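Local coordinates for FAD dependent oxidoreductase domain-containing protein (Deinococcus radiodurans R1, PDB 3C4N) that is of unknown function but is probably an FAD-dependent oxidoreductase and binds ADP, at residues V40-G45 and T193-V198; I228-G233 and P237-Q242; A50-L55 and L64-E69; E364-A367 and H371-L374. All coordinates share one frame; numbering follows the deposited sequence.

Contact 1 (V40-G45 and T193-V198). With ADP (adenosine-5'-diphosphate), chain C.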
# COMPACT_ATOMS: atom_id res chain seq x y z
N VAL A 40 1.81 15.78 3.32
CA VAL A 40 1.54 14.99 2.12
C VAL A 40 2.86 14.79 1.36
O VAL A 40 3.55 15.75 1.02
CB VAL A 40 0.46 15.67 1.22
CG1 VAL A 40 0.35 14.95 -0.11
CG2 VAL A 40 -0.88 15.63 1.92
N VAL A 41 3.22 13.54 1.14
CA VAL A 41 4.44 13.24 0.41
C VAL A 41 4.07 12.70 -0.98
O VAL A 41 3.37 11.69 -1.10
CB VAL A 41 5.32 12.18 1.15
CG1 VAL A 41 6.56 11.84 0.34
CG2 VAL A 41 5.72 12.69 2.52
N ILE A 42 4.55 13.40 -2.01
CA ILE A 42 4.29 13.03 -3.41
C ILE A 42 5.51 12.29 -3.94
O ILE A 42 6.60 12.85 -4.02
CB ILE A 42 4.04 14.28 -4.29
CG1 ILE A 42 2.90 15.11 -3.68
CG2 ILE A 42 3.73 13.85 -5.74
CD1 ILE A 42 2.69 16.46 -4.34
N GLY A 43 5.32 11.02 -4.29
CA GLY A 43 6.41 10.22 -4.80
C GLY A 43 6.85 9.13 -3.84
O GLY A 43 7.33 9.41 -2.73
N ALA A 44 6.71 7.87 -4.24
CA ALA A 44 7.11 6.79 -3.37
C ALA A 44 8.38 6.07 -3.81
O ALA A 44 8.54 4.88 -3.56
CB ALA A 44 5.95 5.78 -3.20
N GLY A 45 9.29 6.79 -4.45
CA GLY A 45 10.55 6.19 -4.87
C GLY A 45 11.50 6.20 -3.68
O GLY A 45 11.03 6.43 -2.57
N THR A 193 -2.13 7.06 -8.43
CA THR A 193 -2.74 8.38 -8.34
C THR A 193 -1.73 9.49 -8.68
O THR A 193 -0.65 9.58 -8.09
CB THR A 193 -3.25 8.62 -6.92
OG1 THR A 193 -3.85 7.43 -6.42
CG2 THR A 193 -4.27 9.73 -6.90
N ARG A 194 -2.11 10.33 -9.63
CA ARG A 194 -1.25 11.42 -10.03
C ARG A 194 -1.64 12.64 -9.21
O ARG A 194 -2.80 13.02 -9.16
CB ARG A 194 -1.42 11.70 -11.53
CG ARG A 194 -0.56 12.83 -12.07
CD ARG A 194 -0.67 12.91 -13.59
NE ARG A 194 -2.03 13.20 -14.05
CZ ARG A 194 -2.65 14.37 -13.89
NH1 ARG A 194 -2.03 15.37 -13.27
NH2 ARG A 194 -3.88 14.56 -14.35
N ALA A 195 -0.66 13.22 -8.54
CA ALA A 195 -0.90 14.38 -7.72
C ALA A 195 -0.59 15.64 -8.55
O ALA A 195 0.34 15.65 -9.36
CB ALA A 195 -0.02 14.33 -6.48
N GLU A 196 -1.41 16.67 -8.34
CA GLU A 196 -1.28 17.95 -9.01
C GLU A 196 -1.31 18.99 -7.90
O GLU A 196 -2.22 18.99 -7.07
CB GLU A 196 -2.47 18.18 -9.93
CG GLU A 196 -2.50 19.53 -10.59
CD GLU A 196 -3.87 19.88 -11.14
OE1 GLU A 196 -4.53 18.97 -11.69
OE2 GLU A 196 -4.28 21.05 -11.02
N LEU A 197 -0.32 19.88 -7.88
CA LEU A 197 -0.25 20.90 -6.83
C LEU A 197 -1.20 22.07 -7.06
O LEU A 197 -1.21 22.68 -8.13
CB LEU A 197 1.18 21.42 -6.68
CG LEU A 197 2.28 20.45 -6.22
CD1 LEU A 197 3.60 21.18 -6.23
CD2 LEU A 197 1.99 19.92 -4.84
N VAL A 198 -2.00 22.38 -6.05
CA VAL A 198 -2.91 23.50 -6.15
C VAL A 198 -2.68 24.39 -4.94
O VAL A 198 -2.16 23.95 -3.91
CB VAL A 198 -4.41 23.04 -6.17
CG1 VAL A 198 -4.69 22.24 -7.42
CG2 VAL A 198 -4.73 22.23 -4.91
PB ADP C . 13.58 9.42 -6.73
O1B ADP C . 14.02 10.80 -6.53
O2B ADP C . 13.47 8.64 -5.33
O3B ADP C . 14.62 8.64 -7.69
PA ADP C . 11.87 8.27 -8.40
O1A ADP C . 12.01 8.81 -9.77
O2A ADP C . 12.91 7.03 -8.23
O3A ADP C . 12.13 9.42 -7.31
O5' ADP C . 10.38 7.87 -8.01
C5' ADP C . 9.76 9.00 -7.46
C4' ADP C . 8.27 8.87 -7.53
O4' ADP C . 7.30 9.94 -7.73
C3' ADP C . 8.24 8.00 -8.74
O3' ADP C . 8.46 6.64 -8.37
C2' ADP C . 6.87 8.25 -9.37
O2' ADP C . 6.14 7.01 -9.49
C1' ADP C . 6.21 9.28 -8.42
N9 ADP C . 5.57 10.38 -9.06
C8 ADP C . 6.13 11.14 -10.10
N7 ADP C . 5.26 12.05 -10.49
C5 ADP C . 4.15 11.97 -9.72
C6 ADP C . 2.95 12.72 -9.57
N6 ADP C . 2.85 14.02 -10.12
N1 ADP C . 2.02 12.31 -8.68
C2 ADP C . 2.21 11.24 -7.92
N3 ADP C . 3.29 10.55 -7.96
C4 ADP C . 4.35 10.90 -8.80

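Contact 2 (I228-G233 and P237-Q242). With ADP (adenosine-5'-diphosphate), chain C.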
# COMPACT_ATOMS: atom_id res chain seq x y z
N ILE A 228 3.66 19.96 2.14
CA ILE A 228 3.72 19.15 0.93
C ILE A 228 5.17 18.92 0.48
O ILE A 228 5.88 19.87 0.13
CB ILE A 228 2.98 19.83 -0.24
CG1 ILE A 228 1.49 19.95 0.10
CG2 ILE A 228 3.21 19.05 -1.53
CD1 ILE A 228 0.68 20.72 -0.93
N ILE A 229 5.59 17.66 0.50
CA ILE A 229 6.93 17.28 0.07
C ILE A 229 6.87 16.71 -1.34
O ILE A 229 6.23 15.68 -1.58
CB ILE A 229 7.53 16.23 1.03
CG1 ILE A 229 7.63 16.84 2.43
CG2 ILE A 229 8.88 15.77 0.53
CD1 ILE A 229 8.17 15.89 3.45
N VAL A 230 7.52 17.40 -2.27
CA VAL A 230 7.58 17.01 -3.67
C VAL A 230 8.77 16.11 -3.94
O VAL A 230 9.88 16.58 -4.22
CB VAL A 230 7.67 18.25 -4.58
CG1 VAL A 230 7.86 17.85 -6.02
CG2 VAL A 230 6.43 19.10 -4.44
N ALA A 231 8.53 14.80 -3.87
CA ALA A 231 9.55 13.78 -4.10
C ALA A 231 9.22 13.02 -5.39
O ALA A 231 9.30 11.80 -5.42
CB ALA A 231 9.58 12.81 -2.94
N ALA A 232 8.88 13.76 -6.45
CA ALA A 232 8.52 13.14 -7.70
C ALA A 232 9.73 12.84 -8.55
O ALA A 232 9.60 12.50 -9.73
CB ALA A 232 7.55 14.04 -8.46
N GLY A 233 10.91 12.94 -7.96
CA GLY A 233 12.13 12.69 -8.70
C GLY A 233 12.29 13.73 -9.79
O GLY A 233 11.97 14.90 -9.60
N PRO A 237 10.60 19.15 -10.55
CA PRO A 237 10.68 20.53 -11.02
C PRO A 237 9.47 20.99 -11.84
O PRO A 237 8.91 22.05 -11.59
CB PRO A 237 11.97 20.53 -11.83
CG PRO A 237 12.84 19.60 -11.03
CD PRO A 237 11.89 18.45 -10.75
N ALA A 238 9.06 20.18 -12.81
CA ALA A 238 7.90 20.55 -13.63
C ALA A 238 6.63 20.57 -12.79
O ALA A 238 5.80 21.47 -12.95
CB ALA A 238 7.75 19.57 -14.79
N LEU A 239 6.47 19.59 -11.92
CA LEU A 239 5.29 19.51 -11.07
C LEU A 239 4.96 20.87 -10.46
O LEU A 239 3.85 21.38 -10.62
CB LEU A 239 5.51 18.51 -9.94
CG LEU A 239 4.26 18.29 -9.09
CD1 LEU A 239 3.20 17.56 -9.92
CD2 LEU A 239 4.62 17.45 -7.86
N VAL A 240 5.94 21.44 -9.76
CA VAL A 240 5.78 22.73 -9.10
C VAL A 240 5.66 23.90 -10.07
O VAL A 240 5.07 24.93 -9.75
CB VAL A 240 6.95 23.01 -8.15
CG1 VAL A 240 7.06 21.91 -7.12
CG2 VAL A 240 8.23 23.15 -8.94
N GLU A 241 6.23 23.74 -11.25
CA GLU A 241 6.18 24.77 -12.27
C GLU A 241 4.79 24.87 -12.86
O GLU A 241 4.18 25.93 -12.85
CB GLU A 241 7.20 24.45 -13.38
CG GLU A 241 7.03 25.25 -14.66
CD GLU A 241 7.33 26.73 -14.47
OE1 GLU A 241 8.39 27.04 -13.89
OE2 GLU A 241 6.51 27.57 -14.92
N GLN A 242 4.27 23.76 -13.37
CA GLN A 242 2.95 23.78 -13.98
C GLN A 242 1.82 23.89 -12.96
O GLN A 242 0.70 24.25 -13.30
CB GLN A 242 2.78 22.53 -14.85
CG GLN A 242 3.96 22.29 -15.81
CD GLN A 242 3.86 20.97 -16.58
OE1 GLN A 242 4.86 20.46 -17.10
NE2 GLN A 242 2.65 20.42 -16.66
PB ADP C . 13.58 9.42 -6.73
O1B ADP C . 14.02 10.80 -6.53
O2B ADP C . 13.47 8.64 -5.33
O3B ADP C . 14.62 8.64 -7.69
PA ADP C . 11.87 8.27 -8.40
O1A ADP C . 12.01 8.81 -9.77
O2A ADP C . 12.91 7.03 -8.23
O3A ADP C . 12.13 9.42 -7.31
O5' ADP C . 10.38 7.87 -8.01
C5' ADP C . 9.76 9.00 -7.46
C4' ADP C . 8.27 8.87 -7.53
O4' ADP C . 7.30 9.94 -7.73
C3' ADP C . 8.24 8.00 -8.74
O3' ADP C . 8.46 6.64 -8.37
C2' ADP C . 6.87 8.25 -9.37
O2' ADP C . 6.14 7.01 -9.49
C1' ADP C . 6.21 9.28 -8.42
N9 ADP C . 5.57 10.38 -9.06
C8 ADP C . 6.13 11.14 -10.10
N7 ADP C . 5.26 12.05 -10.49
C5 ADP C . 4.15 11.97 -9.72
C6 ADP C . 2.95 12.72 -9.57
N6 ADP C . 2.85 14.02 -10.12
N1 ADP C . 2.02 12.31 -8.68
C2 ADP C . 2.21 11.24 -7.92
N3 ADP C . 3.29 10.55 -7.96
C4 ADP C . 4.35 10.90 -8.80

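Contact 3 (A50-L55 and L64-E69). With ADP (adenosine-5'-diphosphate), chain C.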
# COMPACT_ATOMS: atom_id res chain seq x y z
N ALA A 50 11.69 7.17 1.70
CA ALA A 50 12.56 7.32 2.87
C ALA A 50 12.11 8.47 3.75
O ALA A 50 12.08 8.36 4.98
CB ALA A 50 14.00 7.54 2.44
N CYS A 51 11.75 9.58 3.11
CA CYS A 51 11.30 10.77 3.82
C CYS A 51 10.02 10.46 4.60
O CYS A 51 9.88 10.87 5.75
CB CYS A 51 11.07 11.91 2.83
SG CYS A 51 10.96 13.54 3.60
N ALA A 52 9.09 9.73 3.98
CA ALA A 52 7.83 9.38 4.65
C ALA A 52 8.12 8.48 5.85
O ALA A 52 7.46 8.59 6.89
CB ALA A 52 6.88 8.67 3.69
N PHE A 53 9.11 7.61 5.71
CA PHE A 53 9.49 6.73 6.81
C PHE A 53 10.04 7.56 7.98
O PHE A 53 9.57 7.42 9.11
CB PHE A 53 10.52 5.72 6.34
CG PHE A 53 11.14 4.94 7.45
CD1 PHE A 53 10.37 4.07 8.21
CD2 PHE A 53 12.49 5.07 7.74
CE1 PHE A 53 10.94 3.34 9.26
CE2 PHE A 53 13.07 4.35 8.78
CZ PHE A 53 12.30 3.48 9.54
N TYR A 54 11.02 8.42 7.71
CA TYR A 54 11.62 9.22 8.77
C TYR A 54 10.60 10.16 9.43
O TYR A 54 10.69 10.42 10.62
CB TYR A 54 12.80 10.04 8.24
CG TYR A 54 13.97 9.20 7.79
CD1 TYR A 54 14.54 8.25 8.64
CD2 TYR A 54 14.50 9.35 6.51
CE1 TYR A 54 15.62 7.47 8.22
CE2 TYR A 54 15.57 8.58 6.08
CZ TYR A 54 16.13 7.64 6.93
OH TYR A 54 17.20 6.88 6.48
N LEU A 55 9.64 10.66 8.65
CA LEU A 55 8.63 11.53 9.22
C LEU A 55 7.70 10.75 10.15
O LEU A 55 7.22 11.29 11.14
CB LEU A 55 7.83 12.22 8.13
CG LEU A 55 8.55 13.41 7.50
CD1 LEU A 55 7.81 13.86 6.24
CD2 LEU A 55 8.64 14.56 8.53
N LEU A 64 0.16 11.70 7.81
CA LEU A 64 0.91 11.82 6.57
C LEU A 64 0.29 10.95 5.48
O LEU A 64 -0.06 9.81 5.75
CB LEU A 64 2.37 11.40 6.78
CG LEU A 64 3.26 11.28 5.54
CD1 LEU A 64 4.71 11.58 5.93
CD2 LEU A 64 3.14 9.88 4.92
N LEU A 65 0.15 11.49 4.28
CA LEU A 65 -0.43 10.74 3.15
C LEU A 65 0.64 10.56 2.07
O LEU A 65 1.23 11.54 1.61
CB LEU A 65 -1.62 11.52 2.56
CG LEU A 65 -2.75 10.82 1.79
CD1 LEU A 65 -3.23 11.75 0.68
CD2 LEU A 65 -2.29 9.51 1.19
N LEU A 66 0.89 9.33 1.66
CA LEU A 66 1.88 9.05 0.62
C LEU A 66 1.15 8.84 -0.71
O LEU A 66 0.27 7.96 -0.81
CB LEU A 66 2.69 7.79 0.98
CG LEU A 66 4.19 7.75 0.70
CD1 LEU A 66 4.60 6.33 0.35
CD2 LEU A 66 4.56 8.69 -0.44
N VAL A 67 1.49 9.63 -1.72
CA VAL A 67 0.85 9.51 -3.03
C VAL A 67 1.84 9.12 -4.12
O VAL A 67 2.88 9.74 -4.30
CB VAL A 67 0.15 10.82 -3.47
CG1 VAL A 67 -0.72 10.57 -4.72
CG2 VAL A 67 -0.69 11.34 -2.34
N GLU A 68 1.48 8.07 -4.85
CA GLU A 68 2.31 7.56 -5.90
C GLU A 68 1.43 7.27 -7.11
O GLU A 68 0.36 6.68 -6.97
CB GLU A 68 2.98 6.30 -5.38
CG GLU A 68 3.48 5.40 -6.44
CD GLU A 68 4.56 6.02 -7.26
OE1 GLU A 68 4.61 5.70 -8.46
OE2 GLU A 68 5.36 6.81 -6.70
N GLU A 69 1.87 7.67 -8.30
CA GLU A 69 1.06 7.42 -9.49
C GLU A 69 1.26 6.03 -10.05
O GLU A 69 0.43 5.54 -10.81
CB GLU A 69 1.35 8.46 -10.57
CG GLU A 69 2.78 8.51 -11.07
CD GLU A 69 2.99 9.60 -12.10
OE1 GLU A 69 4.13 9.73 -12.61
OE2 GLU A 69 2.00 10.33 -12.40
PB ADP C . 13.58 9.42 -6.73
O1B ADP C . 14.02 10.80 -6.53
O2B ADP C . 13.47 8.64 -5.33
O3B ADP C . 14.62 8.64 -7.69
PA ADP C . 11.87 8.27 -8.40
O1A ADP C . 12.01 8.81 -9.77
O2A ADP C . 12.91 7.03 -8.23
O3A ADP C . 12.13 9.42 -7.31
O5' ADP C . 10.38 7.87 -8.01
C5' ADP C . 9.76 9.00 -7.46
C4' ADP C . 8.27 8.87 -7.53
O4' ADP C . 7.30 9.94 -7.73
C3' ADP C . 8.24 8.00 -8.74
O3' ADP C . 8.46 6.64 -8.37
C2' ADP C . 6.87 8.25 -9.37
O2' ADP C . 6.14 7.01 -9.49
C1' ADP C . 6.21 9.28 -8.42
N9 ADP C . 5.57 10.38 -9.06
C8 ADP C . 6.13 11.14 -10.10
N7 ADP C . 5.26 12.05 -10.49
C5 ADP C . 4.15 11.97 -9.72
C6 ADP C . 2.95 12.72 -9.57
N6 ADP C . 2.85 14.02 -10.12
N1 ADP C . 2.02 12.31 -8.68
C2 ADP C . 2.21 11.24 -7.92
N3 ADP C . 3.29 10.55 -7.96
C4 ADP C . 4.35 10.90 -8.80

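Contact 4 (E364-A367 and H371-L374)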
# COMPACT_ATOMS: atom_id res chain seq x y z
N GLU A 364 14.67 21.81 -0.50
CA GLU A 364 14.53 23.23 -0.39
C GLU A 364 13.05 23.57 -0.21
O GLU A 364 12.19 22.84 -0.68
CB GLU A 364 15.10 23.91 -1.63
CG GLU A 364 14.29 23.69 -2.89
CD GLU A 364 15.05 24.10 -4.15
OE1 GLU A 364 15.58 25.24 -4.21
OE2 GLU A 364 15.10 23.27 -5.09
N GLU A 365 12.77 24.66 0.48
CA GLU A 365 11.38 25.06 0.68
C GLU A 365 11.13 26.20 -0.31
O GLU A 365 11.55 27.33 -0.08
CB GLU A 365 11.16 25.50 2.13
CG GLU A 365 9.68 25.62 2.52
CD GLU A 365 9.45 26.16 3.94
OE1 GLU A 365 10.33 26.86 4.48
OE2 GLU A 365 8.36 25.89 4.50
N LEU A 366 10.47 25.87 -1.42
CA LEU A 366 10.16 26.82 -2.49
C LEU A 366 9.03 27.77 -2.14
O LEU A 366 8.75 28.72 -2.87
CB LEU A 366 9.80 26.07 -3.77
CG LEU A 366 10.89 25.15 -4.34
CD1 LEU A 366 10.37 24.42 -5.60
CD2 LEU A 366 12.10 25.99 -4.66
N ALA A 367 8.38 27.52 -1.02
CA ALA A 367 7.29 28.35 -0.55
C ALA A 367 6.87 27.80 0.79
O ALA A 367 7.17 26.65 1.14
CB ALA A 367 6.13 28.28 -1.53
N HIS A 371 8.13 21.80 -0.03
CA HIS A 371 9.51 21.35 -0.19
C HIS A 371 9.74 20.52 -1.43
O HIS A 371 8.91 19.68 -1.79
CB HIS A 371 9.96 20.52 1.01
CG HIS A 371 9.89 21.26 2.31
ND1 HIS A 371 8.75 21.28 3.08
CD2 HIS A 371 10.79 22.05 2.93
CE1 HIS A 371 8.95 22.06 4.13
NE2 HIS A 371 10.18 22.54 4.06
N LEU A 372 10.87 20.75 -2.09
CA LEU A 372 11.23 19.99 -3.28
C LEU A 372 12.44 19.10 -2.93
O LEU A 372 13.53 19.60 -2.69
CB LEU A 372 11.56 20.94 -4.43
CG LEU A 372 12.18 20.30 -5.69
CD1 LEU A 372 11.22 19.30 -6.31
CD2 LEU A 372 12.50 21.40 -6.68
N LEU A 373 12.21 17.79 -2.91
CA LEU A 373 13.22 16.79 -2.59
C LEU A 373 13.83 16.24 -3.86
O LEU A 373 13.13 15.71 -4.71
CB LEU A 373 12.59 15.65 -1.79
CG LEU A 373 13.44 14.47 -1.29
CD1 LEU A 373 14.66 14.99 -0.55
CD2 LEU A 373 12.60 13.58 -0.37
N LEU A 374 15.15 16.35 -3.97
CA LEU A 374 15.84 15.84 -5.14
C LEU A 374 16.88 14.81 -4.71
O LEU A 374 17.59 15.00 -3.71
CB LEU A 374 16.52 16.99 -5.89
CG LEU A 374 15.82 17.59 -7.12
CD1 LEU A 374 14.33 17.57 -6.95
CD2 LEU A 374 16.33 19.01 -7.36
O HOH W 1 15.82 20.84 -4.22

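Contact 1 (V40-G45 and T193-V198)
I42 meets A195 and L197 through apolar groups alone. Its CG2 methyl packs on A195 CB at 3.9 Å, and the ethyl branch runs on to L197, where CD1 of I42 lies 3.6 Å from CD2 of the leucine, the two side chains slanting across one another. Placing CG1 beside the backbone N (chi1 -55°) sends that branch toward L197 and leaves CG2 against A195 and over a face of the adenine, with I42 CG2 3.7 Å from ADP C2. Helix 236-244 covers this small apolar group through L239. Strand 36-42 is the first strand of the dinucleotide-binding Rossmann fold, and the turn after it carries the glycines of an apparent GxGxxG motif: G43 CA comes within 3.1 Å of ADP O4', and G45 occupies the N-cap of the following helix beside the diphosphate. Two hydrogen bonds to the adenine come from the backbone of A195, which pairs with the N1 and N6 edge of the base. A195 N donates to ADP N1 at 2.8 Å, almost straight at 174°, while ADP N6 donates to A195 O at 3.1 Å and 172°. Next to them T193 O approaches ADP C2 at 3.3 Å, and M47 N and T79 OG1 also hydrogen-bond the ligand.

Contact 2 (I228-G233 and P237-Q242)
V230 has CG1 anti to its backbone N (chi1 174°) and CG2 beside that nitrogen, which spreads the two methyls so that each meets a different residue of helix 237-242. CG1 reaches L239 CD2 at 3.7 Å and CG2 reaches V240 CG1 at 3.9 Å, both pairs of side chains meeting at a slant. In L239, chi1 (-175°) swings the branch away from the amide nitrogen and over to the strand, and chi2 (68°) divides the methyls between protein and ligand: CD2 rests on the valine, while CD1 lies 3.6 Å from the adenine amino nitrogen ADP N6. Strand 227-230 adjoins strand 36-42 in the parallel core of the Rossmann-type domain, and the helix packs over its end after a short turn. That turn runs along the nucleotide. A232 CB lies over a face of the adenine, 3.6 Å from ADP C8, and A232 CA comes within 3.4 Å of ADP O4'. G233 passes next to the diphosphate, its CA 3.4 Å from ADP O1B. At the start of the helix, P237 CD packs against G233 O at 3.7 Å. L197 of strand 194-198 fills in beside V230, L239 and V240, extending the apolar layer under the helix.

Contact 3 (A50-L55 and L64-E69)
L64 opens the contact, laying its two methyls on helix 50-55 at separate places. With CG trans to the amide nitrogen (chi1 172°), the branch is carried out toward the helix: CD1 touches both CB and CD1 of L55, each at 3.9 Å, and CD2 faces A52 CB at 4.1 Å. The side chains of L55 and L64 cross at about a right angle. Two residues on, L66 projects from the same face of the strand, and its CG sits 4.1 Å from A52 CB. The small alanine therefore meets both leucines, and at A52 and L66 the two backbones are nearest, CA to CA 7.2 Å. Beyond the strand the chain turns to the nucleotide. E68, a residue of the ADP site, brings its carboxylate to the ribose, with OE2 2.9 Å from ADP O2'; the same OE2 accepts a hydrogen bond from A44 N. E69 lies over one face of the adenine, its carboxylate nearly parallel to the ring and CD 3.6 Å from ADP C5. Segments 50-55 and 64-67 run nearly antiparallel, at 167°, as expected where helix 46-58 is the crossover between parallel strands 36-42 and 64-67 of a beta-alpha-beta unit. An acidic residue at the end of its second strand, beside the ribose hydroxyls, is a recurrent feature of FAD- and NAD-binding Rossmann folds.

Contact 4 (E364-A367 and H371-L374)
E365 passes its CG over one face of the H371 ring, and its side chain can be followed outward. CB stands beside the ring, 3.6 Å from H371 CD2. CG, pointing away from the backbone nitrogen (chi1 -166°), is carried over the ring face, 3.9 Å from the centroid and 29° off the normal, a CH-pi contact whose closest ring atom is NE2. CD runs on past the NE2 edge, 3.7 Å from H371 NE2, and the carboxylate plane is only 9° from that of the imidazole but displaced beyond it. At the tip, OE2 accepts a hydrogen bond from G369 N in the hairpin turn. E365 and H371 form a non-hydrogen-bonded pair of an antiparallel beta hairpin made by strands 362-367 and 370-374; the second strand also pairs in parallel with strand 227-230, attaching the hairpin to the sheet of the Rossmann-type domain. Between the hairpin strands, L372 N donates to E364 O at 2.8 Å in a fairly straight bond, while the return bond from E364 N to L372 O is weak. E364 O also receives a CA-H...O contact from H371. On the face bearing E364 and L372, the two side chains lie alongside each other, and a water donates to both E364 OE2 (2.7 Å) and L372 O, tying the carboxylate to the neighbouring strand. L366 CD1 packs on L372 CD2 at 3.9 Å, and H250 touches both E364 and L372.

Overall arrangement
Contacts 1, 2 and 3 are buried and join their segments through apolar side chains, whereas contact 4 is partly buried and adds backbone hydrogen bonds, a bridging water and a glutamate methylene over an imidazole face. All four reach one sheet, in which strand 36-42 of contact 1 lies between strand 64-67 of contact 3 and strand 227-230 of contact 2; the latter in turn pairs with strand 370-374 of contact 4. Helix 46-58 meets I229 and L373, linking contact 3 to contacts 2 and 4. The first three share ADP: contact 1 hydrogen-bonds the adenine edge, and contacts 2 and 3 cover opposite faces of the base with A232 and E69.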